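Local coordinates for protein urocanate hydratase (Paenibacillus sp. Soil724D2, PDB 7NED) that probably catalyses the hydration of thiourocanate with NAD+ as cofactor, a step of bacterial ergothioneine catabolism, and here holds NAD+ and urocanate, at residues Y129-V135 with G166-A171; I136-E141 with V379-W383; L463-N468 with N514-L518. The contacts are given in a common frame with arbitrary orientation. Residue numbers count along the deposited sequence, not the author numbering.

Interaction 1: Y129-V135 with G166-A171; sequences YIGSQGV and GGMGGA. With NAD (nicotinamide-adenine-dinucleotide), chain C; URO ((2E)-3-(1H-imidazol-4-yl)acrylic acid), chain B.
The glycine-rich phosphate-binding loop of a Rossmann-like domain shows how missing side chains make room for a cofactor. Residues 166-171 follow strand 159-163; 167-171 adopt helical angles without regular bonding, and Gly167 N donates to NAD O2A (3.1 Å) and Gly169 N to NAD O2N (3.0 Å). A CB on Gly166 would collide with NAD O5B, and one on Gly167 with Tyr129 OH, which lies 3.3 Å from Gly167 CA. Against this loop rest a turn and the start of helix 133-150, with Ser132 opposite Met168 (CA-CA 5.2 Å). The Met168 side chain (m, m, p) is the bump: its CE fills a hollow between Tyr129 CE1 (3.4 Å), Gly131 O (3.5 Å) and Val135 CG1 (3.7 Å), its SD lies at the Tyr129 ring edge, a Met-aromatic contact, and also 3.7 Å from URO CAD. Val135 CG1 reaches Ala171 CB (3.6 Å). Ser132, in the m rotamer, donates from OG to Gly167 O at 2.6 Å.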
ATOM      1  N   TYR A 129      15.805  -4.807 -12.516  1.00 15.26           N
ATOM      2  CA  TYR A 129      17.207  -4.513 -12.347  1.00 15.72           C
ATOM      3  C   TYR A 129      17.911  -4.834 -13.647  1.00 16.88           C
ATOM      4  O   TYR A 129      17.577  -5.834 -14.298  1.00 15.69           O
ATOM      5  CB  TYR A 129      17.718  -5.374 -11.206  1.00 15.47           C
ATOM      6  CG  TYR A 129      19.151  -5.222 -10.824  1.00 14.10           C
ATOM      7  CD1 TYR A 129      19.563  -4.164 -10.040  1.00 18.95           C
ATOM      8  CD2 TYR A 129      20.073  -6.182 -11.188  1.00 14.89           C
ATOM      9  CE1 TYR A 129      20.901  -4.046  -9.667  1.00 21.66           C
ATOM     10  CE2 TYR A 129      21.408  -6.071 -10.824  1.00 19.89           C
ATOM     11  CZ  TYR A 129      21.804  -4.988 -10.055  1.00 18.69           C
ATOM     12  OH  TYR A 129      23.111  -4.834  -9.679  1.00 23.08           O
ATOM     13  N   ILE A 130      18.810  -3.942 -14.074  1.00 12.57           N
ATOM     14  CA  ILE A 130      19.528  -4.178 -15.319  1.00 15.77           C
ATOM     15  C   ILE A 130      21.020  -4.348 -15.098  1.00 18.09           C
ATOM     16  O   ILE A 130      21.766  -4.396 -16.065  1.00 21.32           O
ATOM     17  CB  ILE A 130      19.272  -3.077 -16.359  1.00 17.28           C
ATOM     18  CG1 ILE A 130      19.800  -1.691 -15.864  1.00 17.55           C
ATOM     19  CG2 ILE A 130      17.767  -3.077 -16.728  1.00 14.57           C
ATOM     20  CD1 ILE A 130      19.862  -0.638 -16.936  1.00 14.21           C
ATOM     21  N   GLY A 131      21.460  -4.484 -13.845  1.00 16.63           N
ATOM     22  CA  GLY A 131      22.868  -4.476 -13.498  1.00 17.19           C
ATOM     23  C   GLY A 131      23.246  -3.151 -12.873  1.00 20.67           C
ATOM     24  O   GLY A 131      22.402  -2.321 -12.560  1.00 16.68           O
ATOM     25  N   SER A 132      24.564  -2.934 -12.734  1.00 17.34           N
ATOM     26  CA  SER A 132      25.047  -1.681 -12.158  1.00 17.29           C
ATOM     27  C   SER A 132      24.664  -0.463 -12.989  1.00 19.82           C
ATOM     28  O   SER A 132      24.609   0.654 -12.460  1.00 18.24           O
ATOM     29  CB  SER A 132      26.578  -1.738 -12.004  1.00 21.02           C
ATOM     30  OG  SER A 132      26.970  -2.773 -11.114  1.00 26.12           O
ATOM     31  N   GLN A 133      24.414  -0.640 -14.280  1.00 15.17           N
ATOM     32  CA  GLN A 133      24.061   0.513 -15.092  1.00 18.85           C
ATOM     33  C   GLN A 133      22.789   1.185 -14.581  1.00 19.68           C
ATOM     34  O   GLN A 133      22.595   2.396 -14.753  1.00 18.35           O
ATOM     35  CB  GLN A 133      23.881   0.090 -16.548  1.00 17.99           C
ATOM     36  CG  GLN A 133      23.643   1.312 -17.415  1.00 13.78           C
ATOM     37  CD  GLN A 133      23.396   1.013 -18.857  1.00 12.93           C
ATOM     38  OE1 GLN A 133      23.364   1.936 -19.663  1.00 15.22           O
ATOM     39  NE2 GLN A 133      23.212  -0.269 -19.204  1.00 14.50           N
ATOM     40  N   GLY A 134      21.909   0.425 -13.930  1.00 16.60           N
ATOM     41  CA  GLY A 134      20.635   1.013 -13.542  1.00 17.64           C
ATOM     42  C   GLY A 134      20.798   2.263 -12.705  1.00 18.58           C
ATOM     43  O   GLY A 134      19.995   3.201 -12.818  1.00 17.82           O
ATOM     44  N   VAL A 135      21.854   2.319 -11.884  1.00 17.53           N
ATOM     45  CA  VAL A 135      22.049   3.436 -10.977  1.00 17.69           C
ATOM     46  C   VAL A 135      23.148   4.383 -11.451  1.00 19.90           C
ATOM     47  O   VAL A 135      23.369   5.427 -10.825  1.00 20.33           O
ATOM     48  CB  VAL A 135      22.348   2.930  -9.543  1.00 19.12           C
ATOM     49  CG1 VAL A 135      23.784   2.388  -9.437  1.00 21.25           C
ATOM     50  CG2 VAL A 135      22.095   4.007  -8.494  1.00 28.07           C
ATOM     51  N   GLY A 166      29.262  -3.225  -4.609  1.00 19.76           N
ATOM     52  CA  GLY A 166      28.270  -4.251  -4.884  1.00 19.39           C
ATOM     53  C   GLY A 166      27.480  -3.962  -6.146  1.00 20.80           C
ATOM     54  O   GLY A 166      27.967  -3.303  -7.076  1.00 20.96           O
ATOM     55  N   GLY A 167      26.241  -4.467  -6.186  1.00 20.72           N
ATOM     56  CA  GLY A 167      25.414  -4.307  -7.380  1.00 25.59           C
ATOM     57  C   GLY A 167      25.248  -2.865  -7.815  1.00 22.73           C
ATOM     58  O   GLY A 167      25.465  -2.525  -8.980  1.00 28.79           O
ATOM     59  N   MET A 168      24.979  -2.038  -6.836  1.00 17.50           N
ATOM     60  CA  MET A 168      24.759  -0.647  -7.049  1.00 19.01           C
ATOM     61  C   MET A 168      25.984   0.162  -6.776  1.00 19.71           C
ATOM     62  O   MET A 168      26.289   0.993  -7.551  1.00 18.97           O
ATOM     63  CB  MET A 168      23.591  -0.178  -6.238  1.00 17.55           C
ATOM     64  CG  MET A 168      22.406  -1.078  -6.453  1.00 27.16           C
ATOM     65  SD  MET A 168      21.472  -0.574  -7.839  1.00 26.54           S
ATOM     66  CE  MET A 168      22.379  -1.014  -9.276  1.00 27.54           C
ATOM     67  N   GLY A 169      26.657  -0.112  -5.659  1.00 18.68           N
ATOM     68  CA  GLY A 169      27.908   0.593  -5.362  1.00 15.77           C
ATOM     69  C   GLY A 169      28.963   0.453  -6.441  1.00 20.80           C
ATOM     70  O   GLY A 169      29.779   1.365  -6.655  1.00 15.84           O
ATOM     71  N   GLY A 170      28.964  -0.669  -7.147  1.00 16.31           N
ATOM     72  CA  GLY A 170      29.928  -0.867  -8.209  1.00 19.75           C
ATOM     73  C   GLY A 170      29.843   0.162  -9.326  1.00 19.39           C
ATOM     74  O   GLY A 170      30.793   0.291 -10.106  1.00 18.79           O
ATOM     75  N   ALA A 171      28.725   0.903  -9.428  1.00 15.90           N
ATOM     76  CA  ALA A 171      28.624   1.956 -10.434  1.00 18.00           C
ATOM     77  C   ALA A 171      29.424   3.198 -10.062  1.00 15.91           C
ATOM     78  O   ALA A 171      29.670   4.055 -10.922  1.00 16.39           O
ATOM     79  CB  ALA A 171      27.163   2.360 -10.640  1.00 15.63           C
TER
HETATM   80  PA  NAD C 702      25.405  -4.968  -2.184  1.00 17.81           P
HETATM   81  O1A NAD C 702      25.137  -5.604  -0.822  1.00 19.66           O
HETATM   82  O2A NAD C 702      25.478  -5.682  -3.473  1.00 21.25           O
HETATM   83  O5B NAD C 702      27.002  -4.429  -2.003  1.00 20.62           O
HETATM   84  C5B NAD C 702      27.273  -3.855  -0.788  1.00 17.30           C
HETATM   85  C4B NAD C 702      28.868  -3.745  -0.770  1.00 18.90           C
HETATM   86  O4B NAD C 702      29.359  -3.206   0.426  0.89 17.75           O
HETATM   87  C3B NAD C 702      29.333  -5.235  -0.853  1.00 20.33           C
HETATM   88  O3B NAD C 702      30.262  -5.377  -1.845  1.00 22.07           O
HETATM   89  C2B NAD C 702      29.971  -5.466   0.551  1.00 20.75           C
HETATM   90  O2B NAD C 702      31.108  -6.248   0.509  1.00 21.27           O
HETATM   91  C1B NAD C 702      30.456  -4.047   0.834  0.93 16.27           C
HETATM   92  N9A NAD C 702      30.622  -3.732   2.254  1.00 17.75           N
HETATM   93  C8A NAD C 702      29.846  -4.113   3.343  1.00 20.48           C
HETATM   94  N7A NAD C 702      30.292  -3.647   4.483  1.00 19.39           N
HETATM   95  C5A NAD C 702      31.407  -2.894   4.139  1.00 18.68           C
HETATM   96  C6A NAD C 702      32.333  -2.150   4.904  1.00 20.42           C
HETATM   97  N6A NAD C 702      32.212  -2.039   6.246  0.94 20.45           N
HETATM   98  N1A NAD C 702      33.358  -1.499   4.285  0.98 21.10           N
HETATM   99  C2A NAD C 702      33.443  -1.672   2.942  1.00 19.42           C
HETATM  100  N3A NAD C 702      32.648  -2.342   2.092  1.00 19.51           N
HETATM  101  C4A NAD C 702      31.631  -2.953   2.736  0.77 18.71           C
HETATM  102  O3  NAD C 702      24.511  -3.690  -2.037  0.87 15.44           O
HETATM  103  PN  NAD C 702      24.197  -2.787  -3.313  1.00 17.80           P
HETATM  104  O1N NAD C 702      23.166  -3.208  -4.319  1.00 18.36           O
HETATM  105  O2N NAD C 702      25.502  -2.158  -3.753  1.00 15.49           O
HETATM  106  O5D NAD C 702      23.402  -1.414  -2.640  1.00 16.71           O
HETATM  107  C5D NAD C 702      24.170  -0.754  -1.618  0.84 17.74           C
HETATM  108  C4D NAD C 702      23.320   0.319  -0.996  1.00 16.46           C
HETATM  109  O4D NAD C 702      22.704   1.123  -1.984  1.00 21.77           O
HETATM  110  C3D NAD C 702      22.109  -0.520  -0.328  0.82 18.41           C
HETATM  111  O3D NAD C 702      21.782  -0.010   0.960  1.00 18.47           O
HETATM  112  C2D NAD C 702      20.900  -0.269  -1.302  1.00 18.79           C
HETATM  113  O2D NAD C 702      19.670  -0.161  -0.710  0.80 19.00           O
HETATM  114  C1D NAD C 702      21.370   1.201  -1.543  1.00 24.78           C
HETATM  115  N1N NAD C 702      20.604   2.017  -2.495  1.00 28.54           N
HETATM  116  C2N NAD C 702      19.363   2.339  -1.982  0.05 24.90           C
HETATM  117  C3N NAD C 702      18.494   3.163  -2.680  0.44 27.97           C
HETATM  118  C7N NAD C 702      17.116   3.404  -2.047  0.54 27.19           C
HETATM  119  O7N NAD C 702      16.425   4.399  -2.260  0.70 27.64           O
HETATM  120  N7N NAD C 702      16.605   2.397  -1.246  0.79 27.62           N
HETATM  121  C4N NAD C 702      18.950   3.665  -3.907  0.58 29.33           C
HETATM  122  C5N NAD C 702      20.219   3.327  -4.376  1.00 27.13           C
HETATM  123  C6N NAD C 702      21.075   2.494  -3.636  1.00 29.25           C
HETATM  124  OAA URO B 701      18.444   0.609 -10.335  0.69 21.59           O
HETATM  125  CAI URO B 701      18.000  -0.437  -9.699  0.69 14.42           C
HETATM  126  OAB URO B 701      17.724  -1.439 -10.230  0.69 14.11           O
HETATM  127  CAC URO B 701      17.794  -0.364  -8.243  0.69 25.17           C
HETATM  128  CAD URO B 701      18.063   0.744  -7.603  0.69 26.90           C
HETATM  129  CAJ URO B 701      17.811   0.631  -6.215  0.69 25.48           C
HETATM  130  CAF URO B 701      18.238   1.453  -5.215  0.69 28.08           C
HETATM  131  NAH URO B 701      17.948   0.918  -3.988  0.69 29.29           N
HETATM  132  CAE URO B 701      17.341  -0.217  -4.252  0.69 24.87           C
HETATM  133  NAG URO B 701      17.235  -0.437  -5.581  0.69 26.80           N

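Interaction 2: I136-E141 with V379-W383; sequences IQGTYE and VIANW
Two helices can meet through long side chains alone when their backbones stay far apart. The segment axes of 136-141 and 379-383, both regular helix, approach to 12.3 Å with their directions 118° apart; Gln137 and Trp383 have the nearest CA atoms (7.5 Å). Apolar contact centres on Trp383 (chi1 t), whose indole bridges the gap: Ile136 CG2 lies at the ring edge, 3.7 Å from Trp383 CH2, and Tyr140 CD1 is 3.8 Å from Trp383 CE3, the two rings oblique at 43°. Over the indole face, Gln137 CB makes a CH-pi contact, 3.8 Å from the centroid of the six-membered ring. Among polar contacts, Tyr140 OH (chi1 t) donates to Asn382 OD1 at 2.9 Å. Gln137 OE1 sits 3.2 Å from Trp383 CD1 but accepts from Trp402 N, while Trp383 NE1 donates to Ile400 O. The arrangement is a steep helix crossing that joins helix 133-150, from the Rossmann-like family region, to helix 378-390, from the urocanase C-terminal region.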
ATOM      1  N   ILE A 136      23.848   4.067 -12.537  1.00 16.57           N
ATOM      2  CA  ILE A 136      25.067   4.838 -12.790  1.00 17.76           C
ATOM      3  C   ILE A 136      24.746   6.277 -13.211  1.00 19.58           C
ATOM      4  O   ILE A 136      25.445   7.208 -12.804  1.00 15.57           O
ATOM      5  CB  ILE A 136      25.995   4.125 -13.793  1.00 19.08           C
ATOM      6  CG1 ILE A 136      27.328   4.868 -13.868  1.00 17.49           C
ATOM      7  CG2 ILE A 136      25.386   4.033 -15.166  1.00 17.93           C
ATOM      8  CD1 ILE A 136      28.270   4.228 -14.844  1.00 19.26           C
ATOM      9  N   GLN A 137      23.669   6.511 -13.970  1.00 16.51           N
ATOM     10  CA  GLN A 137      23.415   7.900 -14.369  1.00 18.18           C
ATOM     11  C   GLN A 137      22.974   8.744 -13.187  1.00 15.63           C
ATOM     12  O   GLN A 137      23.319   9.926 -13.107  1.00 16.32           O
ATOM     13  CB  GLN A 137      22.350   8.024 -15.467  1.00 16.57           C
ATOM     14  CG  GLN A 137      22.268   9.512 -15.887  1.00 16.36           C
ATOM     15  CD  GLN A 137      21.364   9.811 -17.094  1.00 19.17           C
ATOM     16  OE1 GLN A 137      20.717   8.935 -17.646  1.00 18.51           O
ATOM     17  NE2 GLN A 137      21.315  11.083 -17.483  1.00 16.06           N
ATOM     18  N   GLY A 138      22.176   8.173 -12.286  1.00 14.88           N
ATOM     19  CA  GLY A 138      21.805   8.888 -11.066  1.00 15.66           C
ATOM     20  C   GLY A 138      23.027   9.345 -10.291  1.00 16.98           C
ATOM     21  O   GLY A 138      23.138  10.498  -9.894  1.00 16.87           O
ATOM     22  N   THR A 139      23.970   8.444 -10.088  1.00 14.20           N
ATOM     23  CA  THR A 139      25.167   8.802  -9.332  1.00 14.91           C
ATOM     24  C   THR A 139      25.987   9.853 -10.071  1.00 15.97           C
ATOM     25  O   THR A 139      26.509  10.804  -9.471  1.00 17.01           O
ATOM     26  CB  THR A 139      25.992   7.532  -9.096  1.00 17.03           C
ATOM     27  OG1 THR A 139      25.130   6.543  -8.484  1.00 16.17           O
ATOM     28  CG2 THR A 139      27.189   7.808  -8.185  1.00 13.96           C
ATOM     29  N   TYR A 140      26.123   9.688 -11.375  1.00 14.40           N
ATOM     30  CA  TYR A 140      26.819  10.685 -12.167  1.00 16.59           C
ATOM     31  C   TYR A 140      26.122  12.051 -12.060  1.00 18.93           C
ATOM     32  O   TYR A 140      26.785  13.091 -11.891  1.00 16.80           O
ATOM     33  CB  TYR A 140      26.921  10.155 -13.596  1.00 14.44           C
ATOM     34  CG  TYR A 140      27.378  11.150 -14.631  1.00 15.21           C
ATOM     35  CD1 TYR A 140      26.468  11.827 -15.412  1.00 16.83           C
ATOM     36  CD2 TYR A 140      28.742  11.411 -14.816  1.00 18.84           C
ATOM     37  CE1 TYR A 140      26.894  12.751 -16.369  1.00 17.86           C
ATOM     38  CE2 TYR A 140      29.169  12.325 -15.756  1.00 19.61           C
ATOM     39  CZ  TYR A 140      28.248  12.981 -16.535  1.00 22.37           C
ATOM     40  OH  TYR A 140      28.659  13.890 -17.475  1.00 20.73           O
ATOM     41  N   GLU A 141      24.785  12.066 -12.100  1.00 16.91           N
ATOM     42  CA  GLU A 141      24.053  13.327 -11.936  1.00 18.93           C
ATOM     43  C   GLU A 141      24.226  13.900 -10.530  1.00 19.05           C
ATOM     44  O   GLU A 141      24.229  15.122 -10.352  1.00 18.63           O
ATOM     45  CB  GLU A 141      22.553  13.132 -12.226  1.00 20.03           C
ATOM     46  CG  GLU A 141      22.149  12.884 -13.710  1.00 24.70           C
ATOM     47  CD  GLU A 141      22.754  13.886 -14.714  1.00 33.62           C
ATOM     48  OE1 GLU A 141      23.168  13.445 -15.839  1.00 32.13           O
ATOM     49  OE2 GLU A 141      22.823  15.094 -14.366  1.00 36.26           O
ATOM     50  N   VAL A 379      21.818  17.320 -22.006  1.00 27.13           N
ATOM     51  CA  VAL A 379      22.097  16.432 -20.883  1.00 25.68           C
ATOM     52  C   VAL A 379      21.985  14.977 -21.312  1.00 24.05           C
ATOM     53  O   VAL A 379      22.933  14.196 -21.154  1.00 19.44           O
ATOM     54  CB  VAL A 379      21.169  16.750 -19.703  1.00 28.81           C
ATOM     55  CG1 VAL A 379      21.473  15.832 -18.531  1.00 30.60           C
ATOM     56  CG2 VAL A 379      21.378  18.191 -19.298  1.00 29.53           C
ATOM     57  N   ILE A 380      20.821  14.581 -21.840  1.00 24.31           N
ATOM     58  CA  ILE A 380      20.682  13.200 -22.282  1.00 21.15           C
ATOM     59  C   ILE A 380      21.655  12.892 -23.406  1.00 21.03           C
ATOM     60  O   ILE A 380      22.169  11.767 -23.496  1.00 21.84           O
ATOM     61  CB  ILE A 380      19.232  12.851 -22.681  1.00 22.28           C
ATOM     62  CG1 ILE A 380      19.107  11.319 -22.804  1.00 21.89           C
ATOM     63  CG2 ILE A 380      18.800  13.463 -24.027  1.00 20.57           C
ATOM     64  CD1 ILE A 380      19.313  10.546 -21.486  1.00 18.41           C
ATOM     65  N   ALA A 381      21.924  13.868 -24.283  1.00 21.46           N
ATOM     66  CA  ALA A 381      22.865  13.630 -25.387  1.00 21.87           C
ATOM     67  C   ALA A 381      24.261  13.325 -24.865  1.00 21.27           C
ATOM     68  O   ALA A 381      24.911  12.372 -25.308  1.00 23.52           O
ATOM     69  CB  ALA A 381      22.899  14.838 -26.326  1.00 24.07           C
ATOM     70  N   ASN A 382      24.735  14.128 -23.916  1.00 21.27           N
ATOM     71  CA  ASN A 382      25.991  13.833 -23.231  1.00 22.91           C
ATOM     72  C   ASN A 382      25.958  12.450 -22.591  1.00 22.65           C
ATOM     73  O   ASN A 382      26.897  11.664 -22.747  1.00 20.42           O
ATOM     74  CB  ASN A 382      26.268  14.904 -22.169  1.00 20.63           C
ATOM     75  CG  ASN A 382      27.461  14.556 -21.259  1.00 27.95           C
ATOM     76  OD1 ASN A 382      27.292  14.316 -20.032  1.00 28.63           O
ATOM     77  ND2 ASN A 382      28.659  14.497 -21.846  1.00 21.99           N
ATOM     78  N   TRP A 383      24.882  12.135 -21.850  1.00 19.37           N
ATOM     79  CA  TRP A 383      24.854  10.871 -21.120  1.00 18.81           C
ATOM     80  C   TRP A 383      24.923   9.680 -22.079  1.00 18.92           C
ATOM     81  O   TRP A 383      25.681   8.728 -21.861  1.00 20.93           O
ATOM     82  CB  TRP A 383      23.584  10.780 -20.233  1.00 17.52           C
ATOM     83  CG  TRP A 383      23.544   9.413 -19.728  1.00 17.17           C
ATOM     84  CD1 TRP A 383      22.674   8.418 -20.098  1.00 17.73           C
ATOM     85  CD2 TRP A 383      24.473   8.824 -18.831  1.00 17.72           C
ATOM     86  NE1 TRP A 383      23.002   7.239 -19.457  1.00 18.56           N
ATOM     87  CE2 TRP A 383      24.110   7.467 -18.677  1.00 18.14           C
ATOM     88  CE3 TRP A 383      25.594   9.310 -18.140  1.00 18.50           C
ATOM     89  CZ2 TRP A 383      24.811   6.601 -17.857  1.00 16.94           C
ATOM     90  CZ3 TRP A 383      26.283   8.447 -17.316  1.00 21.81           C
ATOM     91  CH2 TRP A 383      25.902   7.104 -17.190  1.00 18.08           C
TER

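Interaction 3: L463-N468 with N514-L518; sequences LNAMLN and NDTGL
Polar side chains can be buried between helices when they bond to one another, as 463-468 against 514-518 illustrates. Both segments are regular helix, their axes 9.8 Å apart at closest approach and their directions 149° apart, so they run roughly antiparallel; the nearest CA atoms are those of Asn468 and Asp515 (6.6 Å). Leu463 opens the contact, its CB 3.9 Å from Leu518 CD2. Leu518 CD2 also lies 3.6 Å from Asn464 N, and Asn464 extends in the t rotamer to give ND2 to Asp515 OD1 at 2.8 Å. One turn from Leu463, Leu467 (t, p) points toward the partner helix and sets CD2 3.7 Å from Asn514 CB and 4.2 Å from Leu518 CB. Asn468, in the m rotamer, brings its ND2 to the same Asp515 OD1 at 3.0 Å, so a single carboxylate oxygen receives two amides from successive turns. A water donates to Asn468 OD1 (3.2 Å) and Asn514 O (2.9 Å), and accepts weakly from Asn464 ND2 (2.8 Å). Asp515 OD2 forms a salt bridge with Arg432 of strand 428-441. Helices 459-469 and 502-525 both pack on strands 428-441 and 490-498, while Leu467 and Asn514 touch Phe82 of the second subunit, bringing the pair to the dimer interface.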
ATOM      1  N   LEU A 463      -1.125   5.122  -5.263  1.00 12.87           N
ATOM      2  CA  LEU A 463      -1.778   5.725  -6.432  1.00 14.54           C
ATOM      3  C   LEU A 463      -1.046   5.408  -7.742  1.00 14.20           C
ATOM      4  O   LEU A 463      -1.683   5.154  -8.772  1.00 12.62           O
ATOM      5  CB  LEU A 463      -1.849   7.244  -6.237  1.00 12.31           C
ATOM      6  CG  LEU A 463      -2.867   7.606  -5.165  1.00 13.49           C
ATOM      7  CD1 LEU A 463      -2.725   9.118  -4.846  1.00 15.53           C
ATOM      8  CD2 LEU A 463      -4.269   7.276  -5.687  1.00 10.37           C
ATOM      9  N   ASN A 464       0.291   5.470  -7.733  1.00 12.76           N
ATOM     10  CA  ASN A 464       1.060   5.219  -8.949  1.00 13.53           C
ATOM     11  C   ASN A 464       0.788   3.804  -9.463  1.00 12.80           C
ATOM     12  O   ASN A 464       0.490   3.593 -10.650  1.00 13.23           O
ATOM     13  CB  ASN A 464       2.541   5.464  -8.627  1.00 11.27           C
ATOM     14  CG  ASN A 464       3.468   5.164  -9.786  1.00 15.46           C
ATOM     15  OD1 ASN A 464       4.338   4.313  -9.677  1.00 12.57           O
ATOM     16  ND2 ASN A 464       3.312   5.880 -10.871  1.00 13.54           N
ATOM     17  N   ALA A 465       0.802   2.829  -8.556  1.00 11.88           N
ATOM     18  CA  ALA A 465       0.502   1.447  -8.930  1.00 12.27           C
ATOM     19  C   ALA A 465      -0.919   1.310  -9.480  1.00 14.15           C
ATOM     20  O   ALA A 465      -1.131   0.733 -10.556  1.00 13.68           O
ATOM     21  CB  ALA A 465       0.690   0.534  -7.719  1.00 10.90           C
ATOM     22  N   MET A 466      -1.920   1.792  -8.725  1.00 12.43           N
ATOM     23  CA  MET A 466      -3.296   1.691  -9.215  1.00 12.93           C
ATOM     24  C   MET A 466      -3.510   2.379 -10.541  1.00 13.69           C
ATOM     25  O   MET A 466      -4.191   1.833 -11.418  1.00 15.02           O
ATOM     26  CB  MET A 466      -4.323   2.188  -8.197  1.00 13.12           C
ATOM     27  CG  MET A 466      -4.335   1.379  -6.905  1.00 13.97           C
ATOM     28  SD  MET A 466      -5.696   1.937  -5.882  1.00 16.85           S
ATOM     29  CE  MET A 466      -4.973   3.432  -5.315  1.00 13.20           C
ATOM     30  N   LEU A 467      -2.973   3.581 -10.702  1.00 12.67           N
ATOM     31  CA  LEU A 467      -3.107   4.278 -11.980  1.00 13.36           C
ATOM     32  C   LEU A 467      -2.381   3.538 -13.099  1.00 15.32           C
ATOM     33  O   LEU A 467      -2.891   3.432 -14.229  1.00 15.33           O
ATOM     34  CB  LEU A 467      -2.565   5.712 -11.836  1.00 14.20           C
ATOM     35  CG  LEU A 467      -2.741   6.639 -13.041  1.00 13.62           C
ATOM     36  CD1 LEU A 467      -4.217   6.756 -13.453  1.00 16.16           C
ATOM     37  CD2 LEU A 467      -2.180   8.057 -12.750  1.00 14.33           C
ATOM     38  N   ASN A 468      -1.191   3.001 -12.814  1.00 14.54           N
ATOM     39  CA  ASN A 468      -0.500   2.252 -13.859  1.00 14.63           C
ATOM     40  C   ASN A 468      -1.242   0.973 -14.222  1.00 16.18           C
ATOM     41  O   ASN A 468      -1.258   0.586 -15.395  1.00 17.95           O
ATOM     42  CB  ASN A 468       0.934   1.957 -13.440  1.00 14.72           C
ATOM     43  CG  ASN A 468       1.796   3.198 -13.538  1.00 16.24           C
ATOM     44  OD1 ASN A 468       1.387   4.173 -14.181  1.00 15.98           O
ATOM     45  ND2 ASN A 468       2.980   3.173 -12.939  1.00 14.98           N
ATOM     46  N   ASN A 514       0.988   8.753 -17.715  1.00 15.57           N
ATOM     47  CA  ASN A 514       0.452   8.790 -16.345  1.00 12.04           C
ATOM     48  C   ASN A 514       1.502   8.463 -15.296  1.00 16.17           C
ATOM     49  O   ASN A 514       1.393   8.916 -14.146  1.00 17.51           O
ATOM     50  CB  ASN A 514      -0.730   7.807 -16.199  1.00 14.34           C
ATOM     51  CG  ASN A 514      -1.911   8.207 -17.042  1.00 18.53           C
ATOM     52  OD1 ASN A 514      -1.937   9.331 -17.554  1.00 19.03           O
ATOM     53  ND2 ASN A 514      -2.864   7.282 -17.254  1.00 13.78           N
ATOM     54  N   ASP A 515       2.508   7.671 -15.655  1.00 13.98           N
ATOM     55  CA  ASP A 515       3.573   7.379 -14.706  1.00 16.70           C
ATOM     56  C   ASP A 515       4.364   8.643 -14.405  1.00 18.17           C
ATOM     57  O   ASP A 515       4.599   8.968 -13.237  1.00 16.83           O
ATOM     58  CB  ASP A 515       4.465   6.274 -15.255  1.00 15.23           C
ATOM     59  CG  ASP A 515       5.413   5.708 -14.207  1.00 17.69           C
ATOM     60  OD1 ASP A 515       4.973   5.383 -13.081  1.00 15.59           O
ATOM     61  OD2 ASP A 515       6.625   5.571 -14.518  1.00 15.44           O
ATOM     62  N   THR A 516       4.716   9.419 -15.441  1.00 16.74           N
ATOM     63  CA  THR A 516       5.369  10.691 -15.165  1.00 15.82           C
ATOM     64  C   THR A 516       4.368  11.759 -14.751  1.00 15.05           C
ATOM     65  O   THR A 516       4.696  12.604 -13.916  1.00 17.21           O
ATOM     66  CB  THR A 516       6.181  11.170 -16.383  1.00 16.27           C
ATOM     67  OG1 THR A 516       5.374  11.150 -17.561  1.00 15.42           O
ATOM     68  CG2 THR A 516       7.354  10.219 -16.584  1.00 15.50           C
ATOM     69  N   GLY A 517       3.158  11.735 -15.310  1.00 15.57           N
ATOM     70  CA  GLY A 517       2.208  12.793 -15.016  1.00 17.84           C
ATOM     71  C   GLY A 517       1.862  12.858 -13.541  1.00 17.29           C
ATOM     72  O   GLY A 517       1.794  13.936 -12.952  1.00 16.09           O
ATOM     73  N   LEU A 518       1.643  11.705 -12.920  1.00 14.18           N
ATOM     74  CA  LEU A 518       1.350  11.730 -11.490  1.00 14.74           C
ATOM     75  C   LEU A 518       2.567  12.174 -10.710  1.00 14.73           C
ATOM     76  O   LEU A 518       2.435  12.837  -9.666  1.00 13.45           O
ATOM     77  CB  LEU A 518       0.887  10.340 -11.023  1.00 17.13           C
ATOM     78  CG  LEU A 518       0.501  10.225  -9.535  1.00 15.13           C
ATOM     79  CD1 LEU A 518      -0.718  11.082  -9.214  1.00 14.67           C
ATOM     80  CD2 LEU A 518       0.281   8.739  -9.165  1.00 18.61           C
TER
HETATM   81  O   HOH W   1       1.043   6.719 -12.274  1.00 17.80           O

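How the interactions relate
Distance from the ligands grades the three contacts. Interaction 1 forms part of the site itself, touching both NAD and urocanate, its centre about 7 Å from that of the chain. Interaction 2 continues along the same helix, 133-150, its centre about 14 Å from that of interaction 1, and the two join where Ala171 CB packs 3.8 Å from Ile136 CB; the Ile136 side chain is still about 9 Å from urocanate and 11 Å from NAD. Interaction 3 stands apart, its centre 25 Å from that of interaction 1 and 24 Å from that of interaction 2, with nearest atoms about 14 and 13 Å apart. The Asp515 side chain nevertheless lies about 13 Å from urocanate.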